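Local coordinates for C-type diheme-containing protein (Kuenenia stuttgartiensis, PDB 6H5L), which carries two covalently attached c-type hemes and probably relays electrons within a hydroxylamine oxidoreductase-like reductase complex of an anammox bacterium, at residues 182-187 with 210-215; 116-121 with 204-209; 51-56 with 109-114. All blocks are in the same frame, centred on the assembly; numbering follows the deposited sequence.

Contact 1: 182-187 with 210-215; sequences DVYLRF and YLTHYV. With HEC (heme c), chain K.
Phe187 and Leu211 make up the dense half of this helix pair. Leu211 CD2 sits over one face of the Phe187 ring, 4.1 Å from its centroid and 28° off the normal, which qualifies as a CH-pi contact. Val215 reaches the same ring at its edge and near its plane, with Val215 CG2 3.8 Å from Phe187 CZ. Heme c adds to this half: its meso carbon CHB is 3.4 Å from Phe187 CE1, and its methyl CMB lies against both Phe187 CZ and Leu211 CD2. The arrangement is that of a class I cytochrome c fold, in which helix 205-217 is the C-terminal helix and helix 180-189 leads into the loop bearing the axial ligand Met196, itself touched by Phe187. The two short axes approach to 9.3 Å at 125° between their directions. Toward Val183 the packing is looser: Val183 CG1 is 4.0 Å from Thr212 CG2 and 4.3 Å from Val215 CG1, the first pair sliding past each other in opposite directions. This side is loose but not wet, since all six touching residues are buried. Thr212 OG1 is 3.5 Å from Tyr184 CA yet bonds back to Arg208 O in its own helix; its position beside the backbone N (chi1 -66°) turns the hydroxyl to that carbonyl, and no hydrogen bond spans the two segments.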
# COMPACT_ATOMS: atom_id res chain seq x y z
N ASP B 182 -42.98 -6.93 0.21
CA ASP B 182 -42.98 -7.73 -1.02
C ASP B 182 -42.31 -9.08 -0.79
O ASP B 182 -42.83 -10.12 -1.20
CB ASP B 182 -42.27 -6.95 -2.13
CG ASP B 182 -43.02 -5.70 -2.54
OD1 ASP B 182 -44.19 -5.55 -2.14
OD2 ASP B 182 -42.43 -4.86 -3.25
N VAL B 183 -41.15 -9.08 -0.14
CA VAL B 183 -40.44 -10.33 0.11
C VAL B 183 -41.22 -11.20 1.08
O VAL B 183 -41.28 -12.43 0.92
CB VAL B 183 -39.01 -10.04 0.62
CG1 VAL B 183 -38.31 -11.33 1.01
CG2 VAL B 183 -38.21 -9.30 -0.44
N TYR B 184 -41.84 -10.59 2.09
CA TYR B 184 -42.70 -11.36 3.00
C TYR B 184 -43.87 -11.97 2.25
O TYR B 184 -44.30 -13.09 2.56
CB TYR B 184 -43.19 -10.46 4.14
CG TYR B 184 -44.28 -11.08 4.98
CD1 TYR B 184 -43.97 -11.93 6.04
CD2 TYR B 184 -45.62 -10.81 4.73
CE1 TYR B 184 -44.96 -12.49 6.82
CE2 TYR B 184 -46.62 -11.38 5.50
CZ TYR B 184 -46.29 -12.22 6.54
OH TYR B 184 -47.28 -12.78 7.31
N LEU B 185 -44.42 -11.25 1.27
CA LEU B 185 -45.53 -11.78 0.48
C LEU B 185 -45.11 -13.03 -0.28
O LEU B 185 -45.87 -14.00 -0.35
CB LEU B 185 -46.05 -10.71 -0.48
CG LEU B 185 -47.16 -9.80 0.04
CD1 LEU B 185 -47.43 -8.67 -0.94
CD2 LEU B 185 -48.43 -10.60 0.30
N ARG B 186 -43.91 -13.01 -0.87
CA ARG B 186 -43.44 -14.16 -1.64
C ARG B 186 -43.37 -15.41 -0.77
O ARG B 186 -43.77 -16.50 -1.20
CB ARG B 186 -42.08 -13.86 -2.26
CG ARG B 186 -42.04 -12.61 -3.13
CD ARG B 186 -42.81 -12.77 -4.43
NE ARG B 186 -44.23 -12.45 -4.28
CZ ARG B 186 -44.72 -11.21 -4.33
NH1 ARG B 186 -43.91 -10.18 -4.52
NH2 ARG B 186 -46.02 -11.01 -4.18
N PHE B 187 -42.85 -15.27 0.45
CA PHE B 187 -42.75 -16.41 1.35
C PHE B 187 -44.11 -16.86 1.88
O PHE B 187 -44.26 -18.02 2.28
CB PHE B 187 -41.83 -16.08 2.53
CG PHE B 187 -40.44 -15.65 2.12
CD1 PHE B 187 -39.93 -15.99 0.88
CD2 PHE B 187 -39.66 -14.91 2.99
CE1 PHE B 187 -38.66 -15.59 0.51
CE2 PHE B 187 -38.39 -14.51 2.63
CZ PHE B 187 -37.89 -14.85 1.39
N TYR B 210 -38.89 -12.87 10.35
CA TYR B 210 -37.51 -13.21 10.67
C TYR B 210 -36.75 -13.60 9.41
O TYR B 210 -35.64 -13.10 9.15
CB TYR B 210 -37.45 -14.36 11.68
CG TYR B 210 -38.20 -14.17 12.98
CD1 TYR B 210 -38.55 -12.91 13.44
CD2 TYR B 210 -38.55 -15.27 13.76
CE1 TYR B 210 -39.24 -12.75 14.63
CE2 TYR B 210 -39.23 -15.12 14.94
CZ TYR B 210 -39.58 -13.86 15.38
OH TYR B 210 -40.26 -13.71 16.56
N LEU B 211 -37.33 -14.49 8.61
CA LEU B 211 -36.70 -14.93 7.38
C LEU B 211 -36.53 -13.78 6.40
O LEU B 211 -35.49 -13.65 5.75
CB LEU B 211 -37.52 -16.05 6.75
CG LEU B 211 -37.04 -16.67 5.44
CD1 LEU B 211 -35.71 -17.38 5.64
CD2 LEU B 211 -38.08 -17.64 4.91
N THR B 212 -37.55 -12.92 6.28
CA THR B 212 -37.44 -11.75 5.41
C THR B 212 -36.29 -10.86 5.84
O THR B 212 -35.52 -10.38 5.00
CB THR B 212 -38.76 -10.97 5.42
OG1 THR B 212 -39.79 -11.76 4.81
CG2 THR B 212 -38.60 -9.66 4.67
N HIS B 213 -36.14 -10.62 7.15
CA HIS B 213 -35.08 -9.75 7.63
C HIS B 213 -33.70 -10.30 7.28
O HIS B 213 -32.80 -9.53 6.93
CB HIS B 213 -35.21 -9.56 9.14
CG HIS B 213 -36.44 -8.80 9.55
ND1 HIS B 213 -36.90 -8.79 10.85
CD2 HIS B 213 -37.29 -8.03 8.84
CE1 HIS B 213 -38.00 -8.05 10.91
NE2 HIS B 213 -38.25 -7.58 9.71
N TYR B 214 -33.53 -11.62 7.35
CA TYR B 214 -32.23 -12.19 7.00
C TYR B 214 -31.99 -12.14 5.50
O TYR B 214 -30.86 -11.95 5.05
CB TYR B 214 -32.13 -13.63 7.50
CG TYR B 214 -30.85 -14.31 7.05
CD1 TYR B 214 -29.63 -13.97 7.62
CD2 TYR B 214 -30.86 -15.27 6.05
CE1 TYR B 214 -28.46 -14.58 7.21
CE2 TYR B 214 -29.70 -15.88 5.63
CZ TYR B 214 -28.50 -15.53 6.22
OH TYR B 214 -27.34 -16.14 5.80
N VAL B 215 -33.05 -12.33 4.70
CA VAL B 215 -32.90 -12.24 3.25
C VAL B 215 -32.48 -10.83 2.84
O VAL B 215 -31.60 -10.65 1.99
CB VAL B 215 -34.20 -12.68 2.55
CG1 VAL B 215 -34.13 -12.38 1.06
CG2 VAL B 215 -34.45 -14.16 2.77
FE HEC K . -36.27 -19.53 -3.44
CHA HEC K . -37.27 -17.23 -5.78
CHB HEC K . -36.00 -17.01 -1.11
CHC HEC K . -35.62 -21.84 -0.99
CHD HEC K . -35.79 -21.91 -5.84
NA HEC K . -36.64 -17.49 -3.43
C1A HEC K . -36.93 -16.73 -4.54
C2A HEC K . -36.82 -15.33 -4.18
C3A HEC K . -36.46 -15.27 -2.89
C4A HEC K . -36.35 -16.63 -2.39
CMA HEC K . -36.22 -13.99 -2.06
CAA HEC K . -37.06 -14.13 -5.12
CBA HEC K . -38.42 -13.49 -4.83
CGA HEC K . -38.65 -12.35 -5.79
O1A HEC K . -37.82 -12.17 -6.72
O2A HEC K . -39.66 -11.62 -5.62
NB HEC K . -35.80 -19.44 -1.43
C1B HEC K . -35.92 -18.31 -0.65
C2B HEC K . -35.94 -18.72 0.74
C3B HEC K . -35.83 -20.05 0.78
C4B HEC K . -35.74 -20.53 -0.59
CMB HEC K . -36.05 -17.74 1.93
CAB HEC K . -35.80 -20.97 2.03
CBB HEC K . -37.09 -20.87 2.87
NC HEC K . -35.75 -21.50 -3.42
C1C HEC K . -35.60 -22.29 -2.29
C2C HEC K . -35.57 -23.68 -2.72
C3C HEC K . -35.49 -23.68 -4.06
C4C HEC K . -35.69 -22.32 -4.53
CMC HEC K . -35.24 -24.86 -1.78
CAC HEC K . -35.35 -24.93 -4.96
CBC HEC K . -36.62 -25.80 -4.88
ND HEC K . -36.48 -19.56 -5.51
C1D HEC K . -36.26 -20.69 -6.29
C2D HEC K . -36.61 -20.37 -7.66
C3D HEC K . -37.08 -18.91 -7.64
C4D HEC K . -36.96 -18.49 -6.26
CMD HEC K . -36.54 -21.31 -8.88
CAD HEC K . -37.57 -18.06 -8.84
CBD HEC K . -36.37 -17.49 -9.59
CGD HEC K . -36.83 -16.78 -10.84
O1D HEC K . -38.06 -16.57 -10.99
O2D HEC K . -35.96 -16.44 -11.68

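Contact 2: 116-121 with 204-209; sequences LPLRPT and SDDERW
The opening turn of the C-terminal helix of a cytochrome c fold, which carries the buried Trp209, is covered here by the proline-rich loop 116-121, whose Pro117 lies flat on the indole. Pro117 CA stands 3.6 Å from the centroid of the Trp209 six-membered ring and 14° off the normal, a CH-pi contact over the face, and Pro117 CB is 3.5 Å from Trp209 CH2. The backbone N of Leu118 also lies above that face, toward the rim. Leu118 extends the cover to the helix surface: Leu118 CD2 is 4.0 Å from Trp209 CB and 3.6 Å from Asp206 OD2, its side chain crossing that of Asp206 at about a right angle. The turn itself is fixed by a capping box. Glu207 OE2 takes two bonds, from Ser204 N at 3.2 Å and from Ser204 OG at its anti lone pair, while Glu207 N returns a weak bond to Ser204 OG. Tyr66 and Arg67 of a neighbouring subunit, another copy of this protein, pack on Leu116 and Pro117. On its opposite face the indole stacks with Tyr184 of helix 180-189, so Trp209 is held between that helix and a loop running on to Thr121, the N-cap of helix 122-135.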
# COMPACT_ATOMS: atom_id res chain seq x y z
N LEU B 116 -48.60 -6.28 10.32
CA LEU B 116 -47.64 -5.21 10.57
C LEU B 116 -46.22 -5.76 10.43
O LEU B 116 -45.89 -6.76 11.08
CB LEU B 116 -47.83 -4.63 11.97
CG LEU B 116 -49.27 -4.23 12.30
CD1 LEU B 116 -49.40 -3.90 13.78
CD2 LEU B 116 -49.72 -3.07 11.44
N PRO B 117 -45.38 -5.14 9.60
CA PRO B 117 -44.00 -5.62 9.48
C PRO B 117 -43.25 -5.48 10.80
O PRO B 117 -43.24 -4.42 11.43
CB PRO B 117 -43.40 -4.71 8.39
CG PRO B 117 -44.30 -3.51 8.35
CD PRO B 117 -45.67 -4.02 8.69
N LEU B 118 -42.62 -6.58 11.23
CA LEU B 118 -41.89 -6.59 12.49
C LEU B 118 -40.61 -5.77 12.38
O LEU B 118 -40.03 -5.61 11.30
CB LEU B 118 -41.55 -8.03 12.90
CG LEU B 118 -42.49 -8.74 13.87
CD1 LEU B 118 -43.94 -8.42 13.55
CD2 LEU B 118 -42.26 -10.25 13.83
N ARG B 119 -40.18 -5.24 13.52
CA ARG B 119 -38.99 -4.40 13.57
C ARG B 119 -37.73 -5.25 13.39
O ARG B 119 -37.50 -6.18 14.19
CB ARG B 119 -38.95 -3.66 14.91
CG ARG B 119 -37.67 -2.89 15.17
CD ARG B 119 -37.78 -1.44 14.71
NE ARG B 119 -36.78 -0.60 15.36
CZ ARG B 119 -36.99 0.08 16.49
NH1 ARG B 119 -38.17 0.01 17.09
NH2 ARG B 119 -36.03 0.81 17.01
N PRO B 120 -36.91 -4.99 12.38
CA PRO B 120 -35.68 -5.77 12.21
C PRO B 120 -34.68 -5.48 13.31
O PRO B 120 -34.43 -4.32 13.66
CB PRO B 120 -35.16 -5.33 10.84
CG PRO B 120 -35.75 -3.98 10.63
CD PRO B 120 -37.10 -4.01 11.29
N THR B 121 -34.10 -6.54 13.87
CA THR B 121 -33.10 -6.44 14.92
C THR B 121 -31.99 -7.44 14.64
O THR B 121 -32.08 -8.25 13.71
CB THR B 121 -33.70 -6.71 16.31
OG1 THR B 121 -34.07 -8.09 16.41
CG2 THR B 121 -34.93 -5.84 16.56
N SER B 204 -44.71 -19.59 10.79
CA SER B 204 -45.71 -18.64 11.26
C SER B 204 -45.47 -17.27 10.61
O SER B 204 -44.49 -17.06 9.90
CB SER B 204 -45.67 -18.53 12.78
OG SER B 204 -44.41 -18.03 13.22
N ASP B 205 -46.39 -16.35 10.87
CA ASP B 205 -46.23 -14.98 10.37
C ASP B 205 -44.94 -14.35 10.89
O ASP B 205 -44.21 -13.71 10.13
CB ASP B 205 -47.44 -14.13 10.76
CG ASP B 205 -48.66 -14.43 9.92
OD1 ASP B 205 -48.56 -15.26 8.99
OD2 ASP B 205 -49.73 -13.84 10.19
N ASP B 206 -44.65 -14.54 12.18
CA ASP B 206 -43.45 -13.93 12.76
C ASP B 206 -42.18 -14.55 12.18
O ASP B 206 -41.20 -13.84 11.94
CB ASP B 206 -43.48 -14.08 14.28
CG ASP B 206 -44.60 -13.29 14.92
OD1 ASP B 206 -45.77 -13.49 14.53
OD2 ASP B 206 -44.32 -12.47 15.82
N GLU B 207 -42.18 -15.86 11.95
CA GLU B 207 -40.98 -16.52 11.45
C GLU B 207 -40.66 -16.11 10.02
O GLU B 207 -39.48 -16.07 9.64
CB GLU B 207 -41.14 -18.04 11.54
CG GLU B 207 -41.23 -18.56 12.96
CD GLU B 207 -41.43 -20.06 13.02
OE1 GLU B 207 -40.43 -20.80 13.11
OE2 GLU B 207 -42.60 -20.50 12.97
N ARG B 208 -41.67 -15.79 9.21
CA ARG B 208 -41.42 -15.31 7.86
C ARG B 208 -40.95 -13.86 7.84
O ARG B 208 -40.30 -13.45 6.87
CB ARG B 208 -42.67 -15.48 6.99
CG ARG B 208 -43.03 -16.94 6.75
CD ARG B 208 -44.13 -17.08 5.70
NE ARG B 208 -45.33 -16.34 6.07
CZ ARG B 208 -46.26 -16.79 6.90
NH1 ARG B 208 -46.14 -17.98 7.46
NH2 ARG B 208 -47.32 -16.04 7.17
N TRP B 209 -41.26 -13.08 8.87
CA TRP B 209 -40.62 -11.77 9.01
C TRP B 209 -39.17 -11.92 9.45
O TRP B 209 -38.30 -11.17 8.99
CB TRP B 209 -41.40 -10.90 10.00
CG TRP B 209 -42.69 -10.36 9.44
CD1 TRP B 209 -43.95 -10.70 9.84
CD2 TRP B 209 -42.84 -9.40 8.39
NE1 TRP B 209 -44.88 -10.00 9.10
CE2 TRP B 209 -44.22 -9.19 8.21
CE3 TRP B 209 -41.94 -8.68 7.59
CZ2 TRP B 209 -44.72 -8.31 7.25
CZ3 TRP B 209 -42.44 -7.81 6.65
CH2 TRP B 209 -43.82 -7.63 6.49

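Contact 3: 51-56 with 109-114; sequences FRTTPS and EPSVDV. With HEC (heme c), chain L.
Thr53 meets Ser111 and Val112 through the hydrogen bonds that join these two loops. Val112 N donates to Thr53 O at 2.8 Å with an N-H...O angle of 170°, and the donor lies nearly along the C=O axis, so the link is straight at both ends. Ser111 OG donates to Thr53 OG1 at 3.1 Å; the torsion that sets this threonine hydroxyl between its backbone N and carbonyl carbon (chi1 54°) brings it to Ser111 OG. Ser111 CA adds a CA-H...O contact to Thr53 O, which therefore receives neighbours from two consecutive residues. An alanine in place of Thr53 would probably leave Ser111 OG without its acceptor across the contact, while the backbone bond from Val112 could persist.

Van der Waals contacts carry the rest. The apolar pair is Pro55 with Val112: the proline ring slides past the valine in the opposite direction, Pro55 CG lying 4.2 Å from Val112 CG1. Two carbon-oxygen contacts accompany it. Glu109 crosses the same proline obliquely, with its OE2 3.8 Å from Pro55 CG. Thr54 offers its methyl CG2 to Glu109 O, while its hydroxyl is bonded to Leu59 O in its own loop.

Heme binding occupies the far end of 51-56, where Phe51 N donates to propionate O2A of heme c at 2.9 Å and 157°.

Thr53 N is further bonded to Asp64 OD2 on helix 62-71, and Val112 rests on Leu185 of helix 180-189. The paired loops thus bridge helix 62-71, which follows one loop, and helix 180-189, against which the other packs.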
# COMPACT_ATOMS: atom_id res chain seq x y z
N PHE B 51 -46.41 -13.80 -9.01
CA PHE B 51 -46.50 -12.70 -8.05
C PHE B 51 -47.96 -12.38 -7.77
O PHE B 51 -48.64 -11.77 -8.60
CB PHE B 51 -45.72 -11.50 -8.57
CG PHE B 51 -44.40 -11.87 -9.17
CD1 PHE B 51 -43.41 -12.43 -8.38
CD2 PHE B 51 -44.15 -11.68 -10.52
CE1 PHE B 51 -42.19 -12.79 -8.92
CE2 PHE B 51 -42.93 -12.03 -11.07
CZ PHE B 51 -41.95 -12.59 -10.27
N ARG B 52 -48.43 -12.79 -6.60
CA ARG B 52 -49.82 -12.65 -6.20
C ARG B 52 -49.89 -12.14 -4.76
O ARG B 52 -48.88 -12.06 -4.05
CB ARG B 52 -50.58 -13.98 -6.31
CG ARG B 52 -50.70 -14.54 -7.71
CD ARG B 52 -50.86 -16.05 -7.70
NE ARG B 52 -49.57 -16.71 -7.52
CZ ARG B 52 -49.10 -17.16 -6.37
NH1 ARG B 52 -49.82 -17.04 -5.26
NH2 ARG B 52 -47.91 -17.73 -6.32
N THR B 53 -51.11 -11.80 -4.35
CA THR B 53 -51.45 -11.64 -2.95
C THR B 53 -52.31 -12.81 -2.46
O THR B 53 -52.81 -12.77 -1.33
CB THR B 53 -52.17 -10.31 -2.72
OG1 THR B 53 -53.29 -10.22 -3.61
CG2 THR B 53 -51.23 -9.15 -2.97
N THR B 54 -52.48 -13.83 -3.28
CA THR B 54 -53.29 -15.01 -3.01
C THR B 54 -52.41 -16.21 -2.67
O THR B 54 -51.23 -16.25 -3.04
CB THR B 54 -54.16 -15.33 -4.23
OG1 THR B 54 -53.33 -15.67 -5.33
CG2 THR B 54 -55.01 -14.12 -4.60
N PRO B 55 -52.95 -17.20 -1.95
CA PRO B 55 -52.13 -18.36 -1.56
C PRO B 55 -51.66 -19.17 -2.77
O PRO B 55 -52.03 -18.93 -3.92
CB PRO B 55 -53.09 -19.18 -0.69
CG PRO B 55 -54.08 -18.19 -0.18
CD PRO B 55 -54.27 -17.22 -1.31
N SER B 56 -50.81 -20.15 -2.46
CA SER B 56 -50.20 -20.99 -3.49
C SER B 56 -51.25 -21.81 -4.24
O SER B 56 -52.14 -22.41 -3.62
CB SER B 56 -49.16 -21.92 -2.86
OG SER B 56 -48.63 -22.82 -3.82
N GLU B 109 -58.66 -16.85 -4.86
CA GLU B 109 -58.77 -16.97 -3.41
C GLU B 109 -58.61 -15.60 -2.75
O GLU B 109 -58.03 -14.68 -3.34
CB GLU B 109 -57.73 -17.95 -2.89
CG GLU B 109 -58.07 -19.40 -3.16
CD GLU B 109 -57.04 -20.36 -2.61
OE1 GLU B 109 -56.34 -21.01 -3.42
OE2 GLU B 109 -56.93 -20.46 -1.37
N PRO B 110 -59.11 -15.43 -1.53
CA PRO B 110 -59.01 -14.13 -0.86
C PRO B 110 -57.56 -13.72 -0.63
O PRO B 110 -56.70 -14.56 -0.36
CB PRO B 110 -59.76 -14.34 0.46
CG PRO B 110 -59.74 -15.82 0.67
CD PRO B 110 -59.84 -16.41 -0.70
N SER B 111 -57.30 -12.43 -0.76
CA SER B 111 -55.95 -11.91 -0.53
C SER B 111 -55.52 -12.17 0.91
O SER B 111 -56.32 -12.06 1.85
CB SER B 111 -55.90 -10.41 -0.83
OG SER B 111 -56.09 -10.16 -2.21
N VAL B 112 -54.24 -12.51 1.08
CA VAL B 112 -53.72 -12.71 2.42
C VAL B 112 -53.58 -11.37 3.13
O VAL B 112 -53.50 -10.30 2.51
CB VAL B 112 -52.38 -13.47 2.38
CG1 VAL B 112 -52.53 -14.78 1.63
CG2 VAL B 112 -51.30 -12.61 1.74
N ASP B 113 -53.54 -11.43 4.46
CA ASP B 113 -53.40 -10.25 5.30
C ASP B 113 -51.92 -10.11 5.68
O ASP B 113 -51.37 -10.96 6.38
CB ASP B 113 -54.28 -10.35 6.54
CG ASP B 113 -55.75 -10.53 6.19
OD1 ASP B 113 -56.19 -9.92 5.20
OD2 ASP B 113 -56.44 -11.27 6.91
N VAL B 114 -51.29 -9.04 5.20
CA VAL B 114 -49.87 -8.82 5.46
C VAL B 114 -49.62 -8.68 6.96
O VAL B 114 -48.73 -9.31 7.52
CB VAL B 114 -49.36 -7.59 4.69
CG1 VAL B 114 -47.92 -7.29 5.08
CG2 VAL B 114 -49.48 -7.82 3.19
FE HEC L . -44.62 -9.27 -19.87
CHA HEC L . -43.99 -11.48 -17.33
CHB HEC L . -47.75 -8.68 -18.54
CHC HEC L . -45.32 -7.08 -22.44
CHD HEC L . -41.55 -9.92 -21.29
NA HEC L . -45.67 -9.95 -18.24
C1A HEC L . -45.22 -10.87 -17.32
C2A HEC L . -46.25 -11.09 -16.32
C3A HEC L . -47.31 -10.31 -16.66
C4A HEC L . -46.95 -9.58 -17.87
CMA HEC L . -48.68 -10.14 -15.97
CAA HEC L . -46.01 -12.10 -15.16
CBA HEC L . -46.93 -12.07 -13.95
CGA HEC L . -46.53 -13.18 -13.00
O1A HEC L . -45.86 -14.14 -13.45
O2A HEC L . -46.87 -13.09 -11.80
NB HEC L . -46.24 -8.11 -20.40
C1B HEC L . -47.42 -8.00 -19.69
C2B HEC L . -48.25 -7.02 -20.38
C3B HEC L . -47.58 -6.59 -21.45
C4B HEC L . -46.30 -7.26 -21.49
CMB HEC L . -49.66 -6.59 -19.94
CAB HEC L . -48.05 -5.54 -22.49
CBB HEC L . -48.10 -4.13 -21.86
NC HEC L . -43.63 -8.62 -21.55
C1C HEC L . -44.10 -7.71 -22.48
C2C HEC L . -43.02 -7.43 -23.41
C3C HEC L . -42.04 -8.31 -23.17
C4C HEC L . -42.36 -9.01 -21.94
CMC HEC L . -43.20 -6.59 -24.70
CAC HEC L . -40.72 -8.45 -23.95
CBC HEC L . -39.85 -7.18 -23.77
ND HEC L . -43.02 -10.50 -19.39
C1D HEC L . -41.84 -10.60 -20.13
C2D HEC L . -40.96 -11.55 -19.47
C3D HEC L . -41.73 -12.03 -18.24
C4D HEC L . -42.99 -11.33 -18.27
CMD HEC L . -39.55 -11.98 -19.93
CAD HEC L . -41.27 -13.05 -17.17
CBD HEC L . -40.35 -12.36 -16.17
CGD HEC L . -39.86 -13.36 -15.17
O1D HEC L . -40.71 -14.04 -14.52
O2D HEC L . -38.62 -13.48 -14.99

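In the fold
Contacts 1 and 2 share helix 205-217 and have centres 8 Å apart; besides the ring stack between them, they touch where His213 NE2 of the first lies 3.1 Å from Leu118 O of the second. Contact 3 lies about 15 Å from contact 1 and 17 Å from contact 2, centre to centre, and reaches contact 2 through Val114 CG1, 4.0 Å from Trp209 CZ2. Contacts 1 and 3 each hold residues at a different heme: Phe187 and Leu211 at one, Phe51 at the other. Arg186 connects these two surroundings, its CD 4.0 Å from Phe51 CD1 and its NH2 weakly bonded to Arg52 O. Contact 2 is more remote, with the Trp209 side chain about 12 Å from a heme.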